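Local coordinates for protein 5'-deoxynucleotidase (Archaeoglobus fulgidus, PDB 1YNB) that probably hydrolyses 2'-deoxyribonucleoside 5'-phosphates to the deoxyribonucleoside and phosphate, as a metal-dependent homodimeric 5'-deoxynucleotidase of the HD-domain family, at residues Leu20-Arg25 against Glu37-Asn43; Gly27-Ile33 against Val139-Phe145; Leu53-Glu59 against Tyr119-Ala123; Leu126-Phe130 against Ile159-Leu163. All coordinates share one frame; numbering follows the deposited sequence.

Contact 1: residues Leu20-Arg25 against Glu37-Asn43; sequences LKLTPR and ESVAEHN. Unlike the reference sequence in segment 37-43: N43 (reference Ser).
R25 reaches across to E37, S38 and H42, finding partners along its whole side chain. CB lies beside E37 OE1 and the backbone O of E37, the same carbonyl that takes the R25 N-H at 3.0 Å. CG is 3.3 Å from E37 OE1 and also passes S38 O, and CD rests near H42 CB. Bends at chi2 (-87°) and chi3 (-75°) fold the chain back, letting NE give a salt-bridge hydrogen bond to E37 OE1 at 2.9 Å. This bond runs within the guanidinium plane but meets the oxygen from above the carboxylate plane. Beyond NE the guanidinium lies flat on the H42 ring, centres 3.4 Å apart and planes at 3°, with CZ over the ring centre. A water accepts from NH2 and donates to E37 OE1, an oxygen that W28 NE1 also reaches. The backbones are tied by V39 N to T23 O at 2.8 Å and A40 N to L20 O at 3.0 Å, while T23 CG2 packs on V39 CG2 at 3.6 Å. H42 also bonds to E127 through ND1. S38 and E41 form a capping box that starts helix 39-56, S38 OG also hydrogen-bonding to E41 of the second subunit. H42 on this helix converges with H74, D75 and D124 in the H...HD...D pattern, consistent with the metal site of an HD domain, though no metal is bound here.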
loop_
_atom_site.group_PDB
_atom_site.type_symbol
_atom_site.label_atom_id
_atom_site.label_comp_id
_atom_site.label_asym_id
_atom_site.label_seq_id
_atom_site.Cartn_x
_atom_site.Cartn_y
_atom_site.Cartn_z
ATOM N N LEU A 20 4.571 14.392 -5.858
ATOM C CA LEU A 20 5.550 13.324 -5.880
ATOM C C LEU A 20 4.880 11.944 -5.841
ATOM O O LEU A 20 5.542 10.939 -6.138
ATOM C CB LEU A 20 6.543 13.448 -4.726
ATOM C CG LEU A 20 7.488 14.648 -4.946
ATOM C CD1 LEU A 20 8.338 14.842 -3.708
ATOM C CD2 LEU A 20 8.380 14.393 -6.163
ATOM N N LYS A 21 3.588 11.892 -5.493
ATOM C CA LYS A 21 2.877 10.599 -5.498
ATOM C C LYS A 21 2.499 10.344 -6.968
ATOM O O LYS A 21 2.079 9.246 -7.319
ATOM C CB LYS A 21 1.537 10.621 -4.761
ATOM C CG LYS A 21 1.533 11.209 -3.341
ATOM C CD LYS A 21 0.104 11.026 -2.722
ATOM C CE LYS A 21 0.026 11.486 -1.248
ATOM N NZ LYS A 21 -1.387 11.352 -0.751
ATOM N N LEU A 22 2.635 11.373 -7.791
ATOM C CA LEU A 22 2.253 11.312 -9.195
ATOM C C LEU A 22 3.485 11.437 -10.101
ATOM O O LEU A 22 3.353 11.721 -11.275
ATOM C CB LEU A 22 1.310 12.477 -9.502
ATOM C CG LEU A 22 0.097 12.591 -8.574
ATOM C CD1 LEU A 22 -0.621 13.947 -8.752
ATOM C CD2 LEU A 22 -0.805 11.405 -8.852
ATOM N N THR A 23 4.684 11.297 -9.541
ATOM C CA THR A 23 5.908 11.384 -10.330
ATOM C C THR A 23 6.545 9.980 -10.330
ATOM O O THR A 23 7.016 9.488 -9.304
ATOM C CB THR A 23 6.917 12.387 -9.683
ATOM O OG1 THR A 23 6.328 13.691 -9.616
ATOM C CG2 THR A 23 8.180 12.453 -10.496
ATOM N N PRO A 24 6.563 9.299 -11.484
ATOM C CA PRO A 24 7.176 7.971 -11.447
ATOM C C PRO A 24 8.685 7.988 -11.240
ATOM O O PRO A 24 9.355 8.963 -11.614
ATOM C CB PRO A 24 6.819 7.371 -12.829
ATOM C CG PRO A 24 6.746 8.542 -13.686
ATOM C CD PRO A 24 6.064 9.638 -12.836
ATOM N N ARG A 25 9.204 6.918 -10.635
ATOM C CA ARG A 25 10.644 6.710 -10.520
ATOM C C ARG A 25 10.902 6.232 -11.978
ATOM O O ARG A 25 10.620 5.096 -12.333
ATOM C CB ARG A 25 10.909 5.639 -9.480
ATOM C CG ARG A 25 10.809 6.309 -8.046
ATOM C CD ARG A 25 12.223 6.890 -7.689
ATOM N NE ARG A 25 13.112 5.797 -7.339
ATOM C CZ ARG A 25 14.413 5.979 -7.065
ATOM N NH1 ARG A 25 14.904 7.214 -7.126
ATOM N NH2 ARG A 25 15.197 4.966 -6.751
ATOM N N GLU A 37 6.974 2.281 -8.881
ATOM C CA GLU A 37 6.886 3.078 -7.645
ATOM C C GLU A 37 6.967 4.574 -8.014
ATOM O O GLU A 37 7.545 4.961 -9.051
ATOM C CB GLU A 37 8.072 2.716 -6.737
ATOM C CG GLU A 37 9.409 2.602 -7.481
ATOM C CD GLU A 37 10.602 3.144 -6.674
ATOM O OE1 GLU A 37 11.695 3.268 -7.268
ATOM O OE2 GLU A 37 10.427 3.408 -5.450
ATOM N N SER A 38 6.419 5.431 -7.153
ATOM C CA SER A 38 6.448 6.878 -7.366
ATOM C C SER A 38 7.671 7.399 -6.567
ATOM O O SER A 38 8.239 6.675 -5.727
ATOM C CB SER A 38 5.159 7.547 -6.827
ATOM O OG SER A 38 5.058 7.368 -5.421
ATOM N N VAL A 39 8.076 8.623 -6.845
ATOM C CA VAL A 39 9.206 9.207 -6.097
ATOM C C VAL A 39 8.825 9.233 -4.593
ATOM O O VAL A 39 9.634 8.898 -3.728
ATOM C CB VAL A 39 9.493 10.608 -6.618
ATOM C CG1 VAL A 39 10.564 11.303 -5.703
ATOM C CG2 VAL A 39 10.041 10.499 -8.042
ATOM N N ALA A 40 7.592 9.630 -4.298
ATOM C CA ALA A 40 7.061 9.571 -2.918
ATOM C C ALA A 40 7.292 8.200 -2.237
ATOM O O ALA A 40 7.720 8.137 -1.065
ATOM C CB ALA A 40 5.530 9.894 -2.933
ATOM N N GLU A 41 6.975 7.087 -2.927
ATOM C CA GLU A 41 7.184 5.768 -2.351
ATOM C C GLU A 41 8.676 5.455 -2.116
ATOM O O GLU A 41 9.038 4.827 -1.115
ATOM C CB GLU A 41 6.528 4.709 -3.253
ATOM C CG GLU A 41 4.984 4.820 -3.166
ATOM C CD GLU A 41 4.261 4.044 -4.260
ATOM O OE1 GLU A 41 4.863 3.845 -5.341
ATOM O OE2 GLU A 41 3.090 3.670 -4.041
ATOM N N HIS A 42 9.535 5.859 -3.064
ATOM C CA HIS A 42 10.989 5.679 -2.897
ATOM C C HIS A 42 11.452 6.438 -1.600
ATOM O O HIS A 42 12.157 5.871 -0.778
ATOM C CB HIS A 42 11.729 6.262 -4.118
ATOM C CG HIS A 42 13.197 6.479 -3.902
ATOM N ND1 HIS A 42 14.058 5.460 -3.584
ATOM C CD2 HIS A 42 13.945 7.611 -3.948
ATOM C CE1 HIS A 42 15.285 5.946 -3.445
ATOM N NE2 HIS A 42 15.244 7.247 -3.663
ATOM N N ASN A 43 11.043 7.699 -1.452
ATOM C CA ASN A 43 11.444 8.536 -0.283
ATOM C C ASN A 43 10.923 7.952 1.024
ATOM O O ASN A 43 11.591 8.000 2.072
ATOM C CB ASN A 43 10.877 9.937 -0.418
ATOM C CG ASN A 43 11.419 10.675 -1.611
ATOM O OD1 ASN A 43 10.732 11.537 -2.173
ATOM N ND2 ASN A 43 12.654 10.371 -2.001
HETATM O O HOH W 1 13.859 2.525 -5.945
#

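Contact 2: residues Gly27-Ile33 against Val139-Phe145; sequences GWLKLGI and VSYAIRF
One face of the F145 ring is met by W28 CZ3, 3.4 Å from F145 CD2 and offset toward the rim. The F145 ring and the six-membered ring of W28 are oblique, centroids 4.5 Å apart and planes at 46°, an arrangement that is neither a stack nor edge-to-face. At the edge of F145, close to its plane, come the methyls of L31 and the amine of K30. L31 CD2 is 3.7 Å from F145 CE2 and also sits 3.6 Å from A142 CA, so this one methyl fills the angle between the ring and the backbone of the 3-10 segment. K30 NZ approaches F145 CZ while donating to G27 O at 2.8 Å, on a lone pair in the carbonyl plane; its first torsion (chi1 67°) and a bend at chi4 curl the chain back to that oxygen. L31 CG meets the edge of the Y141 ring.

The contact joins two irregular connections of this helical HD-domain fold: the loop between helices 8-18 and 39-56, and the 3-10 turn between helices 117-135 and 154-166. No hydrogen bond crosses it. W28 is oriented further by NE1, which bonds to E37, and by an edge-to-face pairing with Y135. Replacing F145 with a residue as small as alanine would probably deprive W28 CZ3 and the L31 methyls of the ring they share, opening a gap between loop and turn. Farther along, V139 CG2 approaches L31 O at 3.9 Å and lies beside I33 CG1 at 4.3 Å.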
loop_
_atom_site.group_PDB
_atom_site.type_symbol
_atom_site.label_atom_id
_atom_site.label_comp_id
_atom_site.label_asym_id
_atom_site.label_seq_id
_atom_site.Cartn_x
_atom_site.Cartn_y
_atom_site.Cartn_z
ATOM N N GLY A 27 13.533 5.505 -14.091
ATOM C CA GLY A 27 14.478 4.490 -14.538
ATOM C C GLY A 27 13.821 3.164 -14.825
ATOM O O GLY A 27 14.277 2.395 -15.696
ATOM N N TRP A 28 12.737 2.870 -14.101
ATOM C CA TRP A 28 12.029 1.617 -14.323
ATOM C C TRP A 28 11.191 1.517 -15.592
ATOM O O TRP A 28 10.938 0.408 -16.059
ATOM C CB TRP A 28 11.067 1.321 -13.201
ATOM C CG TRP A 28 11.690 1.399 -11.810
ATOM C CD1 TRP A 28 11.353 2.289 -10.832
ATOM C CD2 TRP A 28 12.726 0.567 -11.278
ATOM N NE1 TRP A 28 12.126 2.063 -9.700
ATOM C CE2 TRP A 28 12.979 1.009 -9.952
ATOM C CE3 TRP A 28 13.481 -0.508 -11.787
ATOM C CZ2 TRP A 28 13.942 0.416 -9.147
ATOM C CZ3 TRP A 28 14.450 -1.098 -10.986
ATOM C CH2 TRP A 28 14.672 -0.635 -9.668
ATOM N N LEU A 29 10.722 2.646 -16.098
ATOM C CA LEU A 29 9.855 2.651 -17.258
ATOM C C LEU A 29 10.458 1.983 -18.484
ATOM O O LEU A 29 9.738 1.300 -19.204
ATOM C CB LEU A 29 9.460 4.076 -17.622
ATOM C CG LEU A 29 8.707 4.817 -16.496
ATOM C CD1 LEU A 29 8.690 6.303 -16.820
ATOM C CD2 LEU A 29 7.313 4.249 -16.345
ATOM N N LYS A 30 11.753 2.197 -18.725
ATOM C CA LYS A 30 12.371 1.588 -19.901
ATOM C C LYS A 30 12.489 0.078 -19.780
ATOM O O LYS A 30 12.690 -0.621 -20.804
ATOM C CB LYS A 30 13.731 2.227 -20.200
ATOM C CG LYS A 30 14.780 1.978 -19.178
ATOM C CD LYS A 30 16.025 2.800 -19.531
ATOM C CE LYS A 30 17.116 2.641 -18.480
ATOM N NZ LYS A 30 16.652 3.038 -17.087
ATOM N N LEU A 31 12.357 -0.454 -18.564
ATOM C CA LEU A 31 12.398 -1.897 -18.375
ATOM C C LEU A 31 11.030 -2.504 -18.640
ATOM O O LEU A 31 10.868 -3.720 -18.514
ATOM C CB LEU A 31 12.810 -2.266 -16.960
ATOM C CG LEU A 31 14.294 -2.345 -16.643
ATOM C CD1 LEU A 31 14.922 -1.017 -16.947
ATOM C CD2 LEU A 31 14.501 -2.736 -15.165
ATOM N N GLY A 32 10.060 -1.655 -18.944
ATOM C CA GLY A 32 8.700 -2.108 -19.245
ATOM C C GLY A 32 7.777 -2.265 -18.055
ATOM O O GLY A 32 6.657 -2.747 -18.189
ATOM N N ILE A 33 8.239 -1.837 -16.882
ATOM C CA ILE A 33 7.420 -1.889 -15.666
ATOM C C ILE A 33 6.405 -0.783 -15.800
ATOM O O ILE A 33 6.732 0.389 -15.790
ATOM C CB ILE A 33 8.294 -1.699 -14.400
ATOM C CG1 ILE A 33 9.252 -2.880 -14.283
ATOM C CG2 ILE A 33 7.404 -1.610 -13.158
ATOM C CD1 ILE A 33 10.495 -2.613 -13.443
ATOM N N VAL A 139 10.902 -8.601 -14.011
ATOM C CA VAL A 139 11.808 -8.357 -15.119
ATOM C C VAL A 139 13.215 -8.601 -14.606
ATOM O O VAL A 139 13.735 -7.856 -13.750
ATOM C CB VAL A 139 11.655 -6.917 -15.616
ATOM C CG1 VAL A 139 12.646 -6.662 -16.728
ATOM C CG2 VAL A 139 10.211 -6.697 -16.129
ATOM N N SER A 140 13.829 -9.668 -15.109
ATOM C CA SER A 140 15.140 -10.063 -14.643
ATOM C C SER A 140 16.169 -8.973 -14.567
ATOM O O SER A 140 16.916 -8.917 -13.600
ATOM C CB SER A 140 15.699 -11.189 -15.521
ATOM O OG SER A 140 14.910 -12.350 -15.294
ATOM N N TYR A 141 16.202 -8.128 -15.595
ATOM C CA TYR A 141 17.202 -7.075 -15.697
ATOM C C TYR A 141 17.134 -6.068 -14.539
ATOM O O TYR A 141 18.114 -5.391 -14.255
ATOM C CB TYR A 141 17.048 -6.338 -17.018
ATOM C CG TYR A 141 18.221 -5.431 -17.329
ATOM C CD1 TYR A 141 19.399 -5.952 -17.868
ATOM C CD2 TYR A 141 18.147 -4.054 -17.104
ATOM C CE1 TYR A 141 20.481 -5.120 -18.183
ATOM C CE2 TYR A 141 19.212 -3.217 -17.413
ATOM C CZ TYR A 141 20.374 -3.762 -17.955
ATOM O OH TYR A 141 21.433 -2.949 -18.282
ATOM N N ALA A 142 15.983 -5.982 -13.884
ATOM C CA ALA A 142 15.853 -5.041 -12.746
ATOM C C ALA A 142 16.972 -5.252 -11.730
ATOM O O ALA A 142 17.336 -4.322 -11.021
ATOM C CB ALA A 142 14.512 -5.226 -12.063
ATOM N N ILE A 143 17.508 -6.465 -11.640
ATOM C CA ILE A 143 18.558 -6.770 -10.671
ATOM C C ILE A 143 19.815 -5.930 -10.871
ATOM O O ILE A 143 20.610 -5.805 -9.940
ATOM C CB ILE A 143 18.945 -8.301 -10.660
ATOM C CG1 ILE A 143 19.692 -8.646 -9.365
ATOM C CG2 ILE A 143 19.826 -8.675 -11.869
ATOM C CD1 ILE A 143 18.785 -8.621 -8.136
ATOM N N ARG A 144 19.994 -5.350 -12.056
ATOM C CA ARG A 144 21.188 -4.556 -12.295
ATOM C C ARG A 144 21.193 -3.305 -11.425
ATOM O O ARG A 144 22.269 -2.781 -11.107
ATOM C CB ARG A 144 21.295 -4.117 -13.761
ATOM C CG ARG A 144 21.542 -5.232 -14.768
ATOM C CD ARG A 144 22.716 -6.111 -14.367
ATOM N NE ARG A 144 23.190 -6.951 -15.467
ATOM C CZ ARG A 144 22.432 -7.782 -16.181
ATOM N NH1 ARG A 144 21.131 -7.910 -15.922
ATOM N NH2 ARG A 144 22.981 -8.480 -17.178
ATOM N N PHE A 145 20.009 -2.796 -11.090
ATOM C CA PHE A 145 19.938 -1.601 -10.240
ATOM C C PHE A 145 20.391 -1.922 -8.809
ATOM O O PHE A 145 20.577 -1.012 -7.997
ATOM C CB PHE A 145 18.504 -1.021 -10.211
ATOM C CG PHE A 145 18.062 -0.350 -11.501
ATOM C CD1 PHE A 145 18.153 1.042 -11.656
ATOM C CD2 PHE A 145 17.489 -1.097 -12.531
ATOM C CE1 PHE A 145 17.669 1.681 -12.809
ATOM C CE2 PHE A 145 17.003 -0.470 -13.689
ATOM C CZ PHE A 145 17.089 0.920 -13.827
#

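Contact 3: residues Leu53-Glu59 against Tyr119-Ala123; sequences LALKSGE and YVSDA
Y119 and L53 account for most of the surface buried here. The Y119 ring, sent toward E59 by a chi1 of -64° that sets CG anti to the carbonyl carbon, is laid over the last turn of helix 39-56. A54 CA stands over the centre of one ring face, 4.1 Å from the centroid and 12° off the normal, the geometry of a CH-pi contact. S57 OG comes to the ring edge, 3.4 Å from Y119 CE1, while its proton goes to L53 O. At the far end Y119 OH donates to E59 OE2 at 2.7 Å. That oxygen uses its anti lone pair and lies in the plane of the ring, whereas the carboxylate as a whole is turned 83° from the ring plane.

E59 is available to the tyrosine because of how the helix stops. G58, with positive phi, is the C-prime residue of a Schellman motif, in which E59 N bonds to A54 O and G58 N to L55 O. The reversal brings E59 back alongside A54, on the side where the tyrosine hydroxyl arrives. Helix 39-56 is thereby joined at its C-terminal end to helix 117-135 of the HD-domain helical core.

L53 lies one residue before A54, on the same side of the ring plane. Its CB is 3.8 Å from Y119 CD1, and its CD1 continues to D122 CB at 3.6 Å, the two side chains crossing at about a right angle. The same methyl lies near A123 CB at 4.2 Å. D122 directs its carboxylate elsewhere, to the backbone N atoms of K152 and T153, and L53 also touches A155 and A156 of helix 154-166.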
loop_
_atom_site.group_PDB
_atom_site.type_symbol
_atom_site.label_atom_id
_atom_site.label_comp_id
_atom_site.label_asym_id
_atom_site.label_seq_id
_atom_site.Cartn_x
_atom_site.Cartn_y
_atom_site.Cartn_z
ATOM N N LEU A 53 19.725 2.853 9.315
ATOM C CA LEU A 53 21.181 3.003 9.163
ATOM C C LEU A 53 21.787 3.780 10.330
ATOM O O LEU A 53 22.850 3.421 10.835
ATOM C CB LEU A 53 21.541 3.721 7.862
ATOM C CG LEU A 53 21.285 2.915 6.570
ATOM C CD1 LEU A 53 21.661 3.726 5.363
ATOM C CD2 LEU A 53 22.061 1.625 6.611
ATOM N N ALA A 54 21.110 4.845 10.743
ATOM C CA ALA A 54 21.613 5.656 11.852
ATOM C C ALA A 54 21.610 4.840 13.126
ATOM O O ALA A 54 22.613 4.782 13.820
ATOM C CB ALA A 54 20.753 6.915 12.014
ATOM N N LEU A 55 20.502 4.187 13.448
ATOM C CA LEU A 55 20.465 3.412 14.668
ATOM C C LEU A 55 21.523 2.312 14.707
ATOM O O LEU A 55 22.246 2.153 15.717
ATOM C CB LEU A 55 19.085 2.800 14.871
ATOM C CG LEU A 55 17.958 3.752 15.289
ATOM C CD1 LEU A 55 16.724 2.924 15.636
ATOM C CD2 LEU A 55 18.384 4.591 16.509
ATOM N N LYS A 56 21.614 1.555 13.613
ATOM C CA LYS A 56 22.582 0.467 13.519
ATOM C C LYS A 56 24.015 0.988 13.512
ATOM O O LYS A 56 24.949 0.223 13.722
ATOM C CB LYS A 56 22.323 -0.365 12.250
ATOM C CG LYS A 56 21.075 -1.247 12.326
ATOM C CD LYS A 56 21.348 -2.531 13.099
ATOM C CE LYS A 56 20.063 -3.113 13.668
ATOM N NZ LYS A 56 20.281 -4.437 14.319
ATOM N N SER A 57 24.194 2.272 13.246
ATOM C CA SER A 57 25.523 2.872 13.236
ATOM C C SER A 57 25.835 3.442 14.612
ATOM O O SER A 57 26.796 4.187 14.774
ATOM C CB SER A 57 25.605 3.999 12.213
ATOM O OG SER A 57 25.549 3.488 10.892
ATOM N N GLY A 58 24.993 3.107 15.579
ATOM C CA GLY A 58 25.169 3.579 16.931
ATOM C C GLY A 58 24.639 4.966 17.254
ATOM O O GLY A 58 24.702 5.363 18.425
ATOM N N GLU A 59 24.125 5.704 16.263
ATOM C CA GLU A 59 23.607 7.058 16.502
ATOM C C GLU A 59 22.337 7.051 17.365
ATOM O O GLU A 59 21.720 5.998 17.590
ATOM C CB GLU A 59 23.382 7.773 15.164
ATOM C CG GLU A 59 24.643 7.786 14.285
ATOM C CD GLU A 59 25.245 9.175 14.072
ATOM O OE1 GLU A 59 24.949 10.099 14.861
ATOM O OE2 GLU A 59 26.031 9.346 13.116
ATOM N N TYR A 119 23.894 9.130 5.664
ATOM C CA TYR A 119 22.856 8.119 5.850
ATOM C C TYR A 119 21.791 8.266 4.754
ATOM O O TYR A 119 21.225 7.272 4.298
ATOM C CB TYR A 119 22.189 8.236 7.225
ATOM C CG TYR A 119 23.142 7.976 8.366
ATOM C CD1 TYR A 119 23.800 6.746 8.482
ATOM C CD2 TYR A 119 23.450 8.986 9.288
ATOM C CE1 TYR A 119 24.748 6.526 9.476
ATOM C CE2 TYR A 119 24.401 8.771 10.296
ATOM C CZ TYR A 119 25.048 7.538 10.376
ATOM O OH TYR A 119 26.026 7.325 11.321
ATOM N N VAL A 120 21.524 9.500 4.340
ATOM C CA VAL A 120 20.536 9.746 3.301
ATOM C C VAL A 120 21.042 9.163 1.991
ATOM O O VAL A 120 20.298 8.487 1.265
ATOM C CB VAL A 120 20.263 11.259 3.126
ATOM C CG1 VAL A 120 19.234 11.497 1.996
ATOM C CG2 VAL A 120 19.707 11.829 4.440
ATOM N N SER A 121 22.312 9.418 1.695
ATOM C CA SER A 121 22.923 8.935 0.460
ATOM C C SER A 121 22.899 7.408 0.378
ATOM O O SER A 121 22.520 6.856 -0.656
ATOM C CB SER A 121 24.378 9.421 0.356
ATOM O OG SER A 121 24.921 9.089 -0.914
ATOM N N ASP A 122 23.316 6.738 1.450
ATOM C CA ASP A 122 23.327 5.282 1.488
ATOM C C ASP A 122 21.887 4.726 1.427
ATOM O O ASP A 122 21.628 3.693 0.779
ATOM C CB ASP A 122 23.963 4.762 2.773
ATOM C CG ASP A 122 25.495 4.559 2.664
ATOM O OD1 ASP A 122 26.124 4.890 1.625
ATOM O OD2 ASP A 122 26.050 4.053 3.642
ATOM N N ALA A 123 20.971 5.394 2.118
ATOM C CA ALA A 123 19.567 4.919 2.142
ATOM C C ALA A 123 18.912 4.983 0.763
ATOM O O ALA A 123 18.122 4.092 0.418
ATOM C CB ALA A 123 18.735 5.741 3.180
#

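Contact 4: residues Leu126-Phe130 against Ile159-Leu163; sequences LELAF and IYRVL
With CG anti to the backbone N (chi1 -161°), L163 projects its branch onto F130, whose own chi1 of -92° departs from the usual staggered values and turns the ring to receive it. L163 CG stands 3.7 Å from the F130 centroid, nearly along the ring normal, a CH-pi contact over the ring centre. L163 CD2 spreads over the side of the ring formed by F130 CD2 and CE2, while L163 CD1 turns to A129 CB at 3.7 Å. I159 CG2 comes instead to the edge of F130, near its plane, 3.8 Å from CE1, and the same methyl meets L126 CD1 at 3.8 Å. The other L126 branch, CD2, lies on Y160 CB at 3.7 Å. Y160 also brings the edge of its ring, through CE1, to A129 CB at 4.0 Å. Were F130 cut back to an alanine, L163 CG is likely to lose the ring face it rests on, and I159 CG2 the edge it meets.

No hydrogen bond crosses the contact, so its hold is apolar. The local axes of the two helical segments run nearly parallel, 7° apart with a closest approach of 10.7 Å. Helix 39-56 adds I49 against L126, R45 against F130 and L53 against I159. From the second subunit, H15 pairs edge-to-face with F130 and also touches L163, so this pair of helices, 117-135 and 154-166, forms part of the contact with the second subunit.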
loop_
_atom_site.group_PDB
_atom_site.type_symbol
_atom_site.label_atom_id
_atom_site.label_comp_id
_atom_site.label_asym_id
_atom_site.label_seq_id
_atom_site.Cartn_x
_atom_site.Cartn_y
_atom_site.Cartn_z
ATOM N N LEU A 126 20.404 2.081 -1.147
ATOM C CA LEU A 126 19.934 0.807 -0.635
ATOM C C LEU A 126 18.463 0.609 -1.010
ATOM O O LEU A 126 18.063 -0.531 -1.278
ATOM C CB LEU A 126 20.015 0.717 0.895
ATOM C CG LEU A 126 21.134 -0.082 1.556
ATOM C CD1 LEU A 126 20.776 -0.233 3.049
ATOM C CD2 LEU A 126 21.302 -1.492 0.923
ATOM N N GLU A 127 17.664 1.676 -0.938
ATOM C CA GLU A 127 16.238 1.564 -1.275
ATOM C C GLU A 127 16.133 1.051 -2.737
ATOM O O GLU A 127 15.307 0.145 -3.078
ATOM C CB GLU A 127 15.539 2.908 -1.124
ATOM C CG GLU A 127 13.997 2.808 -0.947
ATOM C CD GLU A 127 13.241 2.376 -2.221
ATOM O OE1 GLU A 127 13.561 2.883 -3.332
ATOM O OE2 GLU A 127 12.307 1.543 -2.087
ATOM N N LEU A 128 16.922 1.670 -3.599
ATOM C CA LEU A 128 16.961 1.277 -5.021
ATOM C C LEU A 128 17.357 -0.185 -5.166
ATOM O O LEU A 128 16.728 -0.928 -5.942
ATOM C CB LEU A 128 17.961 2.161 -5.791
ATOM C CG LEU A 128 18.258 1.774 -7.250
ATOM C CD1 LEU A 128 17.017 1.955 -8.141
ATOM C CD2 LEU A 128 19.325 2.694 -7.727
ATOM N N ALA A 129 18.383 -0.635 -4.435
ATOM C CA ALA A 129 18.795 -2.040 -4.516
ATOM C C ALA A 129 17.653 -2.964 -4.055
ATOM O O ALA A 129 17.390 -3.994 -4.672
ATOM C CB ALA A 129 20.081 -2.302 -3.655
ATOM N N PHE A 130 16.970 -2.625 -2.960
ATOM C CA PHE A 130 15.850 -3.469 -2.518
ATOM C C PHE A 130 14.746 -3.518 -3.608
ATOM O O PHE A 130 14.188 -4.595 -3.877
ATOM C CB PHE A 130 15.192 -2.915 -1.232
ATOM C CG PHE A 130 15.770 -3.500 0.020
ATOM C CD1 PHE A 130 16.975 -3.015 0.536
ATOM C CD2 PHE A 130 15.117 -4.534 0.673
ATOM C CE1 PHE A 130 17.515 -3.579 1.727
ATOM C CE2 PHE A 130 15.619 -5.100 1.829
ATOM C CZ PHE A 130 16.837 -4.617 2.375
ATOM N N ILE A 159 23.749 -4.575 5.464
ATOM C CA ILE A 159 22.357 -4.816 5.032
ATOM C C ILE A 159 22.351 -5.221 3.545
ATOM O O ILE A 159 21.646 -6.128 3.140
ATOM C CB ILE A 159 21.511 -3.536 5.222
ATOM C CG1 ILE A 159 21.250 -3.325 6.716
ATOM C CG2 ILE A 159 20.127 -3.667 4.524
ATOM C CD1 ILE A 159 20.514 -2.033 6.974
ATOM N N TYR A 160 23.117 -4.506 2.740
ATOM C CA TYR A 160 23.216 -4.797 1.308
ATOM C C TYR A 160 23.737 -6.229 1.085
ATOM O O TYR A 160 23.216 -6.978 0.250
ATOM C CB TYR A 160 24.172 -3.797 0.660
ATOM C CG TYR A 160 24.423 -4.025 -0.801
ATOM C CD1 TYR A 160 23.397 -3.879 -1.734
ATOM C CD2 TYR A 160 25.682 -4.405 -1.262
ATOM C CE1 TYR A 160 23.617 -4.100 -3.084
ATOM C CE2 TYR A 160 25.917 -4.637 -2.639
ATOM C CZ TYR A 160 24.875 -4.477 -3.537
ATOM O OH TYR A 160 25.091 -4.668 -4.894
ATOM N N ARG A 161 24.769 -6.611 1.826
ATOM C CA ARG A 161 25.323 -7.952 1.663
ATOM C C ARG A 161 24.256 -9.021 1.896
ATOM O O ARG A 161 24.158 -9.984 1.132
ATOM C CB ARG A 161 26.521 -8.179 2.620
ATOM C CG ARG A 161 27.103 -9.592 2.469
ATOM C CD ARG A 161 28.309 -9.856 3.328
ATOM N NE ARG A 161 28.858 -11.187 3.053
ATOM C CZ ARG A 161 29.817 -11.761 3.781
ATOM N NH1 ARG A 161 30.333 -11.121 4.825
ATOM N NH2 ARG A 161 30.277 -12.967 3.466
ATOM N N VAL A 162 23.455 -8.867 2.957
ATOM C CA VAL A 162 22.416 -9.848 3.240
ATOM C C VAL A 162 21.296 -9.774 2.188
ATOM O O VAL A 162 20.771 -10.814 1.790
ATOM C CB VAL A 162 21.847 -9.675 4.684
ATOM C CG1 VAL A 162 20.665 -10.628 4.936
ATOM C CG2 VAL A 162 22.969 -10.000 5.680
ATOM N N LEU A 163 20.949 -8.560 1.744
ATOM C CA LEU A 163 19.912 -8.374 0.710
ATOM C C LEU A 163 20.291 -9.234 -0.500
ATOM O O LEU A 163 19.452 -9.958 -1.053
ATOM C CB LEU A 163 19.883 -6.926 0.221
ATOM C CG LEU A 163 18.738 -6.204 -0.528
ATOM C CD1 LEU A 163 19.319 -5.380 -1.690
ATOM C CD2 LEU A 163 17.592 -7.128 -0.900
#

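Contact 1 closes first along the chain; contact 3 follows, then contact 4, while contact 2 encloses contact 3 and crosses contacts 1 and 4. Helix 39-56 carries one side of contacts 1 and 3, whose centres lie about 22 Å apart on opposite sides of the chain's centre. Helix 117-135 is shared by contacts 3 and 4, whose centres are about 13 Å apart and which touch through L53 with I159 and L126. Contacts 1 and 2 meet at E37 and W28, and contacts 1 and 4 at H42 and E127. Thus the histidine of the probable metal site is joined directly to helix 117-135. Contacts 1, 3 and 4 also touch the second subunit, linking this core to the homodimer.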